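Local coordinates for protein deacetylase EF_0837 (Enterococcus faecalis, PDB 2ICS) that is a binuclear zinc hydrolase that deacetylates acetyl-(R)-mandelate in vitro with very low efficiency, and binds adenine in its pocket, at residues D6-N11 against E21-E26; Y73-G78 against Q105-N110; T289-R294 against E355-I360; A329-F334 against K361-G366. All blocks are in the same frame, centred on the assembly; numbering follows the deposited sequence.

Contact 1 of 4, residues D6-N11 against E21-E26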
loop_
_atom_site.group_PDB
_atom_site.type_symbol
_atom_site.label_atom_id
_atom_site.label_comp_id
_atom_site.label_asym_id
_atom_site.label_seq_id
_atom_site.Cartn_x
_atom_site.Cartn_y
_atom_site.Cartn_z
ATOM N N ASP A 6 -10.135 27.988 -0.053
ATOM C CA ASP A 6 -10.247 27.682 -1.472
ATOM C C ASP A 6 -11.352 26.650 -1.644
ATOM O O ASP A 6 -12.171 26.746 -2.555
ATOM C CB ASP A 6 -8.928 27.122 -2.019
ATOM C CG ASP A 6 -7.790 28.126 -1.945
ATOM O OD1 ASP A 6 -7.960 29.259 -2.443
ATOM O OD2 ASP A 6 -6.724 27.783 -1.393
ATOM N N LEU A 7 -11.375 25.665 -0.753
ATOM C CA LEU A 7 -12.375 24.613 -0.822
ATOM C C LEU A 7 -12.930 24.282 0.549
ATOM O O LEU A 7 -12.211 24.287 1.547
ATOM C CB LEU A 7 -11.776 23.353 -1.444
ATOM C CG LEU A 7 -12.760 22.200 -1.678
ATOM C CD1 LEU A 7 -13.839 22.642 -2.654
ATOM C CD2 LEU A 7 -12.016 20.986 -2.228
ATOM N N LEU A 8 -14.221 23.987 0.587
ATOM C CA LEU A 8 -14.886 23.656 1.831
ATOM C C LEU A 8 -15.804 22.467 1.581
ATOM O O LEU A 8 -16.589 22.468 0.636
ATOM C CB LEU A 8 -15.685 24.864 2.320
ATOM C CG LEU A 8 -16.253 24.816 3.736
ATOM C CD1 LEU A 8 -15.131 24.557 4.737
ATOM C CD2 LEU A 8 -16.954 26.144 4.032
ATOM N N ILE A 9 -15.694 21.451 2.430
ATOM C CA ILE A 9 -16.498 20.242 2.300
ATOM C C ILE A 9 -17.398 20.119 3.524
ATOM O O ILE A 9 -16.915 20.029 4.655
ATOM C CB ILE A 9 -15.577 19.014 2.177
ATOM C CG1 ILE A 9 -14.605 19.231 1.011
ATOM C CG2 ILE A 9 -16.390 17.762 1.943
ATOM C CD1 ILE A 9 -13.391 18.341 1.057
ATOM N N LYS A 10 -18.707 20.113 3.292
ATOM C CA LYS A 10 -19.678 20.056 4.379
ATOM C C LYS A 10 -20.521 18.786 4.411
ATOM O O LYS A 10 -20.616 18.056 3.423
ATOM C CB LYS A 10 -20.626 21.255 4.279
ATOM C CG LYS A 10 -19.972 22.530 3.775
ATOM C CD LYS A 10 -19.550 23.456 4.900
ATOM C CE LYS A 10 -20.761 24.066 5.597
ATOM N NZ LYS A 10 -20.342 25.072 6.618
ATOM N N ASN A 11 -21.134 18.552 5.570
ATOM C CA ASN A 11 -22.022 17.418 5.805
ATOM C C ASN A 11 -21.361 16.044 5.771
ATOM O O ASN A 11 -22.025 15.027 5.589
ATOM C CB ASN A 11 -23.183 17.465 4.808
ATOM C CG ASN A 11 -24.507 17.112 5.451
ATOM O OD1 ASN A 11 -24.824 17.596 6.539
ATOM N ND2 ASN A 11 -25.294 16.278 4.782
ATOM N N GLU A 21 -16.291 18.489 8.710
ATOM C CA GLU A 21 -16.263 19.452 7.618
ATOM C C GLU A 21 -14.793 19.822 7.486
ATOM O O GLU A 21 -14.105 19.997 8.490
ATOM C CB GLU A 21 -17.096 20.698 7.946
ATOM C CG GLU A 21 -18.526 20.391 8.383
ATOM C CD GLU A 21 -19.489 21.548 8.139
ATOM O OE1 GLU A 21 -19.077 22.720 8.301
ATOM O OE2 GLU A 21 -20.663 21.279 7.798
ATOM N N ILE A 22 -14.309 19.927 6.254
ATOM C CA ILE A 22 -12.907 20.252 6.025
ATOM C C ILE A 22 -12.734 21.524 5.199
ATOM O O ILE A 22 -13.406 21.718 4.191
ATOM C CB ILE A 22 -12.170 19.081 5.305
ATOM C CG1 ILE A 22 -12.238 17.806 6.150
ATOM C CG2 ILE A 22 -10.714 19.442 5.066
ATOM C CD1 ILE A 22 -13.568 17.093 6.104
ATOM N N ALA A 23 -11.822 22.385 5.640
ATOM C CA ALA A 23 -11.534 23.637 4.948
ATOM C C ALA A 23 -10.160 23.512 4.302
ATOM O O ALA A 23 -9.193 23.141 4.961
ATOM C CB ALA A 23 -11.555 24.799 5.939
ATOM N N ILE A 24 -10.075 23.831 3.015
ATOM C CA ILE A 24 -8.821 23.715 2.279
ATOM C C ILE A 24 -8.344 25.013 1.626
ATOM O O ILE A 24 -9.139 25.771 1.065
ATOM C CB ILE A 24 -8.953 22.647 1.169
ATOM C CG1 ILE A 24 -9.237 21.281 1.799
ATOM C CG2 ILE A 24 -7.697 22.615 0.314
ATOM C CD1 ILE A 24 -9.610 20.205 0.793
ATOM N N LYS A 25 -7.039 25.254 1.694
ATOM C CA LYS A 25 -6.444 26.432 1.074
ATOM C C LYS A 25 -4.974 26.163 0.765
ATOM O O LYS A 25 -4.221 25.711 1.627
ATOM C CB LYS A 25 -6.572 27.661 1.981
ATOM C CG LYS A 25 -5.657 27.656 3.190
ATOM C CD LYS A 25 -5.726 28.987 3.924
ATOM C CE LYS A 25 -4.728 29.043 5.072
ATOM N NZ LYS A 25 -4.735 30.374 5.746
ATOM N N GLU A 26 -4.580 26.432 -0.475
ATOM C CA GLU A 26 -3.202 26.224 -0.913
ATOM C C GLU A 26 -2.788 24.757 -0.852
ATOM O O GLU A 26 -1.755 24.420 -0.275
ATOM C CB GLU A 26 -2.245 27.064 -0.061
ATOM C CG GLU A 26 -2.452 28.559 -0.203
ATOM C CD GLU A 26 -2.471 28.999 -1.656
ATOM O OE1 GLU A 26 -1.482 28.730 -2.374
ATOM O OE2 GLU A 26 -3.478 29.611 -2.080
#
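Leu7 and Ile24 face each other as a hydrogen-bonded pair, with Ile24 N giving a bond of 2.6 Å to Leu7 O. Farther along, Ile9 and Ile22 exchange both backbone bonds, and between these pairs Leu8 and Ala23 form a non-hydrogen-bonded pair. At Asp6 and Leu7 the regular spacing breaks: Ile24 O accepts from Asp6 N at 2.7 Å and from Leu7 N at 2.9 Å, so two residues face one.

Apolar contacts lie on both faces. Leu7 and Ile24 run side by side, Leu7 CD2 3.9 Å from Ile24 CD1, on the face that also carries Ile9 and Ile22. On the reverse face Leu8 CG stands anti to the backbone N (chi1 -169°), and its CD1 reaches Ala23 CB at 3.8 Å.

The charged pair is Lys10 and Glu21. The lysine chain, bent at chi2 and chi3, folds over the carboxylate, and NZ meets Glu21 OE1 at 3.2 Å on its syn side, out of the carboxylate plane. Both groups also bond the backbone of Ile36, which ties the loop there to the strands.

Strands 5-13 and 19-25 make an antiparallel beta hairpin, marked at Asp6 and Leu7 by a classic beta bulge.

Contact 2 of 4, residues Y73-G78 against Q105-N110; sequences YPDEIG and QQAKTN
Asp75, on the short, weakly bonded helix 74-77, accepts hydrogen bonds from the loop that leads from helix 97-105 into strand 110-114, one of the parallel strands of the TIM-barrel fold. The polar contact centres on one carboxylate oxygen. Thr109 N gives Asp75 OD1 a straight bond of 3.0 Å (166° at the hydrogen), while Thr109 OG1 uses the anti lone pair of the same oxygen. Lys108 N adds weak bonds to both carboxylate oxygens, the one to Asp75 OD2 being 3.3 Å long. Several donors therefore hold the carboxylate, and its negative charge is probably stabilised by them; Lys108 NZ, 4.7 Å from Asp75 OD2, would add to this without touching.

The apolar part is small. Pro74 CB rests on Ala107 CB at 3.7 Å, and the same methyl lies 3.6 Å from Asp75 OD1.

Thr109 also packs on Gly78, its CG2 3.9 Å from Gly78 CA. Its OG1 stands beside the backbone N and anti to the carbonyl carbon (chi1 -51°). This hydroxyl oxygen lies 2.9 Å from Asp75 OD1, to which it donates, and it is also hydrogen-bonded to Val79 N.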
loop_
_atom_site.group_PDB
_atom_site.type_symbol
_atom_site.label_atom_id
_atom_site.label_comp_id
_atom_site.label_asym_id
_atom_site.label_seq_id
_atom_site.Cartn_x
_atom_site.Cartn_y
_atom_site.Cartn_z
ATOM N N TYR A 73 -1.429 1.882 -15.335
ATOM C CA TYR A 73 -1.477 3.330 -15.476
ATOM C C TYR A 73 -1.910 3.946 -14.157
ATOM O O TYR A 73 -3.011 3.690 -13.671
ATOM C CB TYR A 73 -2.433 3.723 -16.600
ATOM C CG TYR A 73 -2.102 3.037 -17.905
ATOM C CD1 TYR A 73 -2.600 1.768 -18.189
ATOM C CD2 TYR A 73 -1.236 3.629 -18.832
ATOM C CE1 TYR A 73 -2.246 1.097 -19.358
ATOM C CE2 TYR A 73 -0.870 2.965 -20.009
ATOM C CZ TYR A 73 -1.379 1.700 -20.259
ATOM O OH TYR A 73 -1.014 1.022 -21.392
ATOM N N PRO A 74 -1.035 4.770 -13.561
ATOM C CA PRO A 74 -1.242 5.461 -12.288
ATOM C C PRO A 74 -2.671 5.886 -11.957
ATOM O O PRO A 74 -3.204 5.530 -10.904
ATOM C CB PRO A 74 -0.293 6.645 -12.393
ATOM C CG PRO A 74 0.868 6.036 -13.097
ATOM C CD PRO A 74 0.202 5.245 -14.210
ATOM N N ASP A 75 -3.304 6.639 -12.843
ATOM C CA ASP A 75 -4.646 7.095 -12.539
ATOM C C ASP A 75 -5.737 6.033 -12.595
ATOM O O ASP A 75 -6.828 6.254 -12.071
ATOM C CB ASP A 75 -5.001 8.306 -13.408
ATOM C CG ASP A 75 -4.075 9.488 -13.156
ATOM O OD1 ASP A 75 -3.571 9.631 -12.017
ATOM O OD2 ASP A 75 -3.854 10.279 -14.093
ATOM N N GLU A 76 -5.457 4.883 -13.205
ATOM C CA GLU A 76 -6.454 3.810 -13.255
ATOM C C GLU A 76 -6.491 3.054 -11.929
ATOM O O GLU A 76 -7.495 2.432 -11.597
ATOM C CB GLU A 76 -6.157 2.808 -14.381
ATOM C CG GLU A 76 -6.323 3.360 -15.787
ATOM C CD GLU A 76 -7.687 3.984 -16.011
ATOM O OE1 GLU A 76 -8.708 3.313 -15.753
ATOM O OE2 GLU A 76 -7.734 5.147 -16.449
ATOM N N ILE A 77 -5.396 3.099 -11.178
ATOM C CA ILE A 77 -5.325 2.415 -9.884
ATOM C C ILE A 77 -5.335 3.439 -8.762
ATOM O O ILE A 77 -5.397 3.084 -7.583
ATOM C CB ILE A 77 -4.021 1.602 -9.730
ATOM C CG1 ILE A 77 -2.825 2.553 -9.818
ATOM C CG2 ILE A 77 -3.942 0.522 -10.796
ATOM C CD1 ILE A 77 -1.503 1.919 -9.478
ATOM N N GLY A 78 -5.253 4.711 -9.135
ATOM C CA GLY A 78 -5.226 5.766 -8.145
ATOM C C GLY A 78 -6.501 6.572 -8.046
ATOM O O GLY A 78 -7.536 6.068 -7.615
ATOM N N GLN A 105 4.984 12.201 -12.881
ATOM C CA GLN A 105 4.610 13.581 -12.591
ATOM C C GLN A 105 3.334 14.046 -13.282
ATOM O O GLN A 105 2.609 14.883 -12.752
ATOM C CB GLN A 105 5.755 14.526 -12.967
ATOM C CG GLN A 105 7.063 14.191 -12.287
ATOM C CD GLN A 105 6.873 13.856 -10.821
ATOM O OE1 GLN A 105 6.357 14.665 -10.045
ATOM N NE2 GLN A 105 7.282 12.653 -10.434
ATOM N N GLN A 106 3.055 13.504 -14.460
ATOM C CA GLN A 106 1.867 13.902 -15.211
ATOM C C GLN A 106 0.575 13.260 -14.702
ATOM O O GLN A 106 -0.512 13.568 -15.194
ATOM C CB GLN A 106 2.058 13.573 -16.698
ATOM C CG GLN A 106 2.275 12.096 -16.985
ATOM C CD GLN A 106 2.395 11.782 -18.473
ATOM O OE1 GLN A 106 3.272 12.308 -19.168
ATOM N NE2 GLN A 106 1.511 10.916 -18.966
ATOM N N ALA A 107 0.692 12.374 -13.717
ATOM C CA ALA A 107 -0.477 11.695 -13.161
ATOM C C ALA A 107 -1.196 12.583 -12.152
ATOM O O ALA A 107 -0.572 13.376 -11.459
ATOM C CB ALA A 107 -0.057 10.384 -12.495
ATOM N N LYS A 108 -2.515 12.453 -12.081
ATOM C CA LYS A 108 -3.295 13.245 -11.139
ATOM C C LYS A 108 -2.990 12.704 -9.747
ATOM O O LYS A 108 -2.875 13.455 -8.775
ATOM C CB LYS A 108 -4.790 13.106 -11.443
ATOM C CG LYS A 108 -5.230 13.707 -12.779
ATOM C CD LYS A 108 -6.680 13.327 -13.088
ATOM C CE LYS A 108 -7.245 14.087 -14.289
ATOM N NZ LYS A 108 -6.484 13.842 -15.549
ATOM N N THR A 109 -2.844 11.386 -9.676
ATOM C CA THR A 109 -2.552 10.692 -8.432
ATOM C C THR A 109 -1.139 11.013 -7.973
ATOM O O THR A 109 -0.257 11.221 -8.801
ATOM C CB THR A 109 -2.643 9.163 -8.627
ATOM O OG1 THR A 109 -3.890 8.829 -9.250
ATOM C CG2 THR A 109 -2.546 8.448 -7.293
ATOM N N ASN A 110 -0.923 11.068 -6.662
ATOM C CA ASN A 110 0.422 11.303 -6.154
ATOM C C ASN A 110 1.105 9.951 -6.288
ATOM O O ASN A 110 0.564 8.933 -5.852
ATOM C CB ASN A 110 0.411 11.719 -4.679
ATOM C CG ASN A 110 -0.314 13.022 -4.446
ATOM O OD1 ASN A 110 -0.119 13.987 -5.180
ATOM N ND2 ASN A 110 -1.152 13.061 -3.417
#

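Contact 3 of 4, residues T289-R294 against E355-I360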
loop_
_atom_site.group_PDB
_atom_site.type_symbol
_atom_site.label_atom_id
_atom_site.label_comp_id
_atom_site.label_asym_id
_atom_site.label_seq_id
_atom_site.Cartn_x
_atom_site.Cartn_y
_atom_site.Cartn_z
ATOM N N THR A 289 -10.076 -5.002 -1.899
ATOM C CA THR A 289 -9.150 -5.626 -0.972
ATOM C C THR A 289 -9.618 -5.291 0.444
ATOM O O THR A 289 -9.550 -6.122 1.343
ATOM C CB THR A 289 -7.718 -5.102 -1.193
ATOM O OG1 THR A 289 -7.374 -5.242 -2.577
ATOM C CG2 THR A 289 -6.723 -5.899 -0.362
HETATM N N MSE A 290 -10.103 -4.068 0.626
HETATM C CA MSE A 290 -10.604 -3.625 1.920
HETATM C C MSE A 290 -11.843 -4.441 2.323
HETATM O O MSE A 290 -12.013 -4.790 3.492
HETATM C CB MSE A 290 -10.946 -2.133 1.855
HETATM C CG MSE A 290 -9.725 -1.240 1.616
HETATM SE SE MSE A 290 -10.193 0.563 1.062
HETATM C CE MSE A 290 -10.973 1.187 2.712
ATOM N N GLU A 291 -12.699 -4.746 1.347
ATOM C CA GLU A 291 -13.902 -5.525 1.604
ATOM C C GLU A 291 -13.530 -6.959 1.978
ATOM O O GLU A 291 -14.294 -7.650 2.651
ATOM C CB GLU A 291 -14.812 -5.529 0.370
ATOM C CG GLU A 291 -15.223 -4.139 -0.089
ATOM C CD GLU A 291 -15.881 -4.148 -1.449
ATOM O OE1 GLU A 291 -15.562 -5.050 -2.251
ATOM O OE2 GLU A 291 -16.704 -3.247 -1.721
ATOM N N LYS A 292 -12.356 -7.409 1.540
ATOM C CA LYS A 292 -11.918 -8.763 1.872
ATOM C C LYS A 292 -11.523 -8.851 3.344
ATOM O O LYS A 292 -11.827 -9.830 4.019
ATOM C CB LYS A 292 -10.756 -9.189 0.974
ATOM C CG LYS A 292 -11.183 -9.432 -0.473
ATOM C CD LYS A 292 -10.019 -9.856 -1.365
ATOM C CE LYS A 292 -10.496 -10.040 -2.803
ATOM N NZ LYS A 292 -9.383 -10.234 -3.767
ATOM N N LEU A 293 -10.847 -7.829 3.857
ATOM C CA LEU A 293 -10.478 -7.860 5.267
ATOM C C LEU A 293 -11.697 -7.569 6.127
ATOM O O LEU A 293 -11.723 -7.882 7.316
ATOM C CB LEU A 293 -9.358 -6.865 5.541
ATOM C CG LEU A 293 -8.102 -7.555 4.997
ATOM C CD1 LEU A 293 -7.308 -6.620 4.124
ATOM C CD2 LEU A 293 -7.295 -8.100 6.161
ATOM N N ARG A 294 -12.718 -6.979 5.517
ATOM C CA ARG A 294 -13.944 -6.691 6.240
ATOM C C ARG A 294 -14.642 -8.023 6.458
ATOM O O ARG A 294 -15.101 -8.319 7.558
ATOM C CB ARG A 294 -14.844 -5.751 5.434
ATOM C CG ARG A 294 -16.248 -5.582 6.018
ATOM C CD ARG A 294 -16.200 -5.227 7.493
ATOM N NE ARG A 294 -17.531 -5.071 8.070
ATOM C CZ ARG A 294 -17.843 -5.400 9.321
ATOM N NH1 ARG A 294 -16.919 -5.911 10.130
ATOM N NH2 ARG A 294 -19.078 -5.214 9.768
ATOM N N GLU A 355 -20.912 -6.218 2.865
ATOM C CA GLU A 355 -20.774 -4.767 2.782
ATOM C C GLU A 355 -19.755 -4.329 1.727
ATOM O O GLU A 355 -18.680 -4.919 1.593
ATOM C CB GLU A 355 -20.388 -4.213 4.158
ATOM C CG GLU A 355 -21.201 -4.819 5.304
ATOM C CD GLU A 355 -20.898 -4.194 6.655
ATOM O OE1 GLU A 355 -19.721 -4.174 7.068
ATOM O OE2 GLU A 355 -21.844 -3.723 7.313
ATOM N N GLN A 356 -20.106 -3.286 0.983
ATOM C CA GLN A 356 -19.253 -2.757 -0.073
ATOM C C GLN A 356 -18.897 -1.292 0.164
ATOM O O GLN A 356 -19.762 -0.484 0.518
ATOM C CB GLN A 356 -19.956 -2.885 -1.429
ATOM C CG GLN A 356 -20.134 -4.308 -1.934
ATOM C CD GLN A 356 -20.948 -4.368 -3.219
ATOM O OE1 GLN A 356 -20.693 -3.620 -4.162
ATOM N NE2 GLN A 356 -21.929 -5.265 -3.260
ATOM N N ILE A 357 -17.625 -0.950 -0.030
ATOM C CA ILE A 357 -17.187 0.428 0.145
ATOM C C ILE A 357 -16.933 0.997 -1.252
ATOM O O ILE A 357 -16.312 0.340 -2.089
ATOM C CB ILE A 357 -15.914 0.511 1.037
ATOM C CG1 ILE A 357 -15.528 1.975 1.253
ATOM C CG2 ILE A 357 -14.769 -0.291 0.418
ATOM C CD1 ILE A 357 -14.517 2.189 2.372
ATOM N N ARG A 358 -17.433 2.206 -1.505
ATOM C CA ARG A 358 -17.292 2.828 -2.821
ATOM C C ARG A 358 -16.969 4.316 -2.804
ATOM O O ARG A 358 -17.728 5.117 -2.267
ATOM C CB ARG A 358 -18.587 2.647 -3.621
ATOM C CG ARG A 358 -19.079 1.221 -3.718
ATOM C CD ARG A 358 -20.491 1.178 -4.268
ATOM N NE ARG A 358 -21.025 -0.181 -4.289
ATOM C CZ ARG A 358 -22.256 -0.490 -4.684
ATOM N NH1 ARG A 358 -23.084 0.466 -5.090
ATOM N NH2 ARG A 358 -22.658 -1.756 -4.679
ATOM N N PRO A 359 -15.846 4.710 -3.417
ATOM C CA PRO A 359 -15.487 6.130 -3.445
ATOM C C PRO A 359 -16.375 6.849 -4.460
ATOM O O PRO A 359 -16.619 6.326 -5.543
ATOM C CB PRO A 359 -14.027 6.103 -3.885
ATOM C CG PRO A 359 -13.993 4.931 -4.813
ATOM C CD PRO A 359 -14.803 3.891 -4.060
ATOM N N ILE A 360 -16.870 8.031 -4.109
ATOM C CA ILE A 360 -17.712 8.774 -5.035
ATOM C C ILE A 360 -17.034 10.074 -5.437
ATOM O O ILE A 360 -17.346 10.649 -6.477
ATOM C CB ILE A 360 -19.100 9.080 -4.430
ATOM C CG1 ILE A 360 -18.950 9.936 -3.176
ATOM C CG2 ILE A 360 -19.834 7.778 -4.121
ATOM C CD1 ILE A 360 -20.285 10.353 -2.570
HETATM O O HOH W 1 -16.873 -6.543 3.131
#
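Glu355 meets Arg294 through a single carboxylate oxygen. Arg294 NE bonds Glu355 OE1 at 2.6 Å and Arg294 NH2 bonds the same atom at 3.0 Å, a side-on salt bridge with the oxygen in the guanidinium plane. The carboxylate is turned 44° from that plane, and NH2 approaches from above the carboxylate plane. Trp300 NE1 donates to this oxygen as well, so three N-H groups converge on it. The backbone of Glu355 is joined to the helix by a water that donates to Glu355 O and Glu291 O.

At Gln356 the side chain turns away from the helix, but its CB lies 3.3 Å from Glu291 OE2. Its amide oxygen accepts from Arg358 NH2 two residues on.

Ile357 N then gives Glu291 OE2 a bond of 3.0 Å, on the anti lone pair, while Glu291 OE1 forms a salt bridge with Lys341. The glutamate thus spans from the helix to two strands. Farther back along the same side chain, Glu291 CG touches Ile357 CG2 at 3.9 Å. Ile357 CG1 is anti to the backbone N (chi1 -177°), and CD1 meets Met290 CE, the methyl of a selenomethionine, at 3.7 Å.

Segment 289-294 of helix 286-296 runs roughly antiparallel to segment 355-360 of strand 350-364, at 152°; Met290 and Ile357 share Trp56 of strand 51-61, and helix 300-305 packs on Met290 and Arg294.

Contact 4 of 4, residues A329-F334 against K361-G366; sequences ADLTIF and KTIIGG
Strands 331-344 and 350-364 form a long antiparallel beta hairpin, and this contact is the end of it remote from the turn. Leu331 and Ile363 are a hydrogen-bonded pair, as are Ile333 and Lys361; Thr332 and Thr362 form the non-hydrogen-bonded pair between them. Four backbone bonds join these residues, from Leu331 N to Ile363 O at 2.9 Å through to Lys361 N to Ile333 O at 3.2 Å.

Beyond the paired strands the chain of 361-366 turns through two glycines with positive phi. Gly365 N donates to Asp330 OD1 at 2.7 Å, nearly straight (167° at the hydrogen) and nearly along the C-O axis of the carboxylate. Gly366 N bonds Ala329 O at 2.9 Å, on a lone pair in the carbonyl plane, and the methyl of Ala329 lies 3.6 Å from that same Gly366 N.

On the face carrying Leu331, Ile333, Lys361 and Ile363, the side chains of Ile333 and Lys361 run side by side, CB to CB 3.8 Å apart, before the lysine leads away. Ile333 CD1 meets Ile363 CD1 at 4.2 Å. Strands 5-13 and 19-25 pack on this face at Leu331 and Ile363.

Asp330 carries a second bond: OD2 forms a salt bridge with Lys320. With an N-H on one oxygen and an ammonium on the other, this buried carboxylate is probably held in its charged form, and it fixes the glycine turn to the strand.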
loop_
_atom_site.group_PDB
_atom_site.type_symbol
_atom_site.label_atom_id
_atom_site.label_comp_id
_atom_site.label_asym_id
_atom_site.label_seq_id
_atom_site.Cartn_x
_atom_site.Cartn_y
_atom_site.Cartn_z
ATOM N N ALA A 329 -3.953 18.411 1.323
ATOM C CA ALA A 329 -5.383 18.262 1.116
ATOM C C ALA A 329 -5.728 17.096 0.188
ATOM O O ALA A 329 -6.099 17.288 -0.975
ATOM C CB ALA A 329 -5.970 19.566 0.575
ATOM N N ASP A 330 -5.578 15.882 0.709
ATOM C CA ASP A 330 -5.922 14.668 -0.028
ATOM C C ASP A 330 -7.026 14.007 0.781
ATOM O O ASP A 330 -6.856 13.753 1.976
ATOM C CB ASP A 330 -4.734 13.706 -0.125
ATOM C CG ASP A 330 -3.590 14.261 -0.946
ATOM O OD1 ASP A 330 -3.809 15.205 -1.740
ATOM O OD2 ASP A 330 -2.467 13.736 -0.807
ATOM N N LEU A 331 -8.157 13.736 0.141
ATOM C CA LEU A 331 -9.283 13.118 0.826
ATOM C C LEU A 331 -10.023 12.151 -0.072
ATOM O O LEU A 331 -10.010 12.278 -1.291
ATOM C CB LEU A 331 -10.289 14.176 1.297
ATOM C CG LEU A 331 -9.883 15.257 2.297
ATOM C CD1 LEU A 331 -9.004 16.307 1.623
ATOM C CD2 LEU A 331 -11.144 15.909 2.835
ATOM N N THR A 332 -10.676 11.182 0.548
ATOM C CA THR A 332 -11.461 10.219 -0.185
ATOM C C THR A 332 -12.850 10.308 0.425
ATOM O O THR A 332 -13.007 10.268 1.649
ATOM C CB THR A 332 -10.898 8.793 -0.042
ATOM O OG1 THR A 332 -9.550 8.762 -0.536
ATOM C CG2 THR A 332 -11.745 7.806 -0.838
ATOM N N ILE A 333 -13.844 10.474 -0.438
ATOM C CA ILE A 333 -15.234 10.593 -0.028
ATOM C C ILE A 333 -15.916 9.350 -0.578
ATOM O O ILE A 333 -15.823 9.052 -1.774
ATOM C CB ILE A 333 -15.833 11.889 -0.604
ATOM C CG1 ILE A 333 -14.965 13.075 -0.154
ATOM C CG2 ILE A 333 -17.260 12.075 -0.131
ATOM C CD1 ILE A 333 -15.441 14.430 -0.636
ATOM N N PHE A 334 -16.600 8.624 0.299
ATOM C CA PHE A 334 -17.207 7.364 -0.096
ATOM C C PHE A 334 -18.467 6.980 0.660
ATOM O O PHE A 334 -18.897 7.665 1.588
ATOM C CB PHE A 334 -16.170 6.265 0.115
ATOM C CG PHE A 334 -15.656 6.200 1.531
ATOM C CD1 PHE A 334 -16.277 5.385 2.476
ATOM C CD2 PHE A 334 -14.592 7.007 1.936
ATOM C CE1 PHE A 334 -15.848 5.376 3.807
ATOM C CE2 PHE A 334 -14.158 7.008 3.264
ATOM C CZ PHE A 334 -14.785 6.193 4.200
ATOM N N LYS A 361 -16.114 10.537 -4.599
ATOM C CA LYS A 361 -15.351 11.750 -4.869
ATOM C C LYS A 361 -13.950 11.577 -4.316
ATOM O O LYS A 361 -13.760 10.971 -3.262
ATOM C CB LYS A 361 -15.994 12.981 -4.229
ATOM C CG LYS A 361 -17.112 13.607 -5.047
ATOM C CD LYS A 361 -17.503 14.970 -4.496
ATOM C CE LYS A 361 -18.502 15.672 -5.405
ATOM N NZ LYS A 361 -19.752 14.883 -5.575
ATOM N N THR A 362 -12.969 12.104 -5.033
ATOM C CA THR A 362 -11.590 12.001 -4.602
ATOM C C THR A 362 -10.922 13.357 -4.762
ATOM O O THR A 362 -10.938 13.948 -5.840
ATOM C CB THR A 362 -10.830 10.940 -5.429
ATOM O OG1 THR A 362 -11.521 9.684 -5.342
ATOM C CG2 THR A 362 -9.415 10.765 -4.903
ATOM N N ILE A 363 -10.348 13.852 -3.675
ATOM C CA ILE A 363 -9.681 15.141 -3.695
ATOM C C ILE A 363 -8.186 14.931 -3.565
ATOM O O ILE A 363 -7.730 14.193 -2.691
ATOM C CB ILE A 363 -10.164 16.035 -2.540
ATOM C CG1 ILE A 363 -11.680 16.209 -2.630
ATOM C CG2 ILE A 363 -9.459 17.387 -2.597
ATOM C CD1 ILE A 363 -12.263 17.016 -1.514
ATOM N N ILE A 364 -7.432 15.591 -4.439
ATOM C CA ILE A 364 -5.987 15.475 -4.445
ATOM C C ILE A 364 -5.358 16.860 -4.496
ATOM O O ILE A 364 -5.604 17.625 -5.430
ATOM C CB ILE A 364 -5.504 14.675 -5.672
ATOM C CG1 ILE A 364 -6.178 13.300 -5.695
ATOM C CG2 ILE A 364 -3.986 14.555 -5.645
ATOM C CD1 ILE A 364 -5.713 12.385 -6.832
ATOM N N GLY A 365 -4.541 17.165 -3.491
ATOM C CA GLY A 365 -3.881 18.451 -3.421
ATOM C C GLY A 365 -4.876 19.588 -3.525
ATOM O O GLY A 365 -4.551 20.658 -4.035
ATOM N N GLY A 366 -6.097 19.354 -3.058
ATOM C CA GLY A 366 -7.111 20.388 -3.116
ATOM C C GLY A 366 -7.972 20.351 -4.364
ATOM O O GLY A 366 -8.971 21.068 -4.445
#

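Along the chain contact 1 closes first and contact 2 next, whereas the segments of contacts 3 and 4 alternate. These two share strand 350-364, which packs on helix 286-296 in contact 3 while it pairs with strand 331-344 along its length; their centres lie about 17 Å apart. Contact 4 is the hub. It touches contact 1, about 10 Å away between centres, where Ile9 and Ile24 pack on Leu331, Ile363 and Ala329, so the small N-terminal sheet rests on the long hairpin. Ile364 also packs on Lys108 and Thr109 of contact 2, about 14 Å away between centres. Contacts 1 and 3, about 25 Å apart between centres, do not touch. Together they join the N-terminal sheet, the C-terminal hairpin and the zinc-bearing barrel.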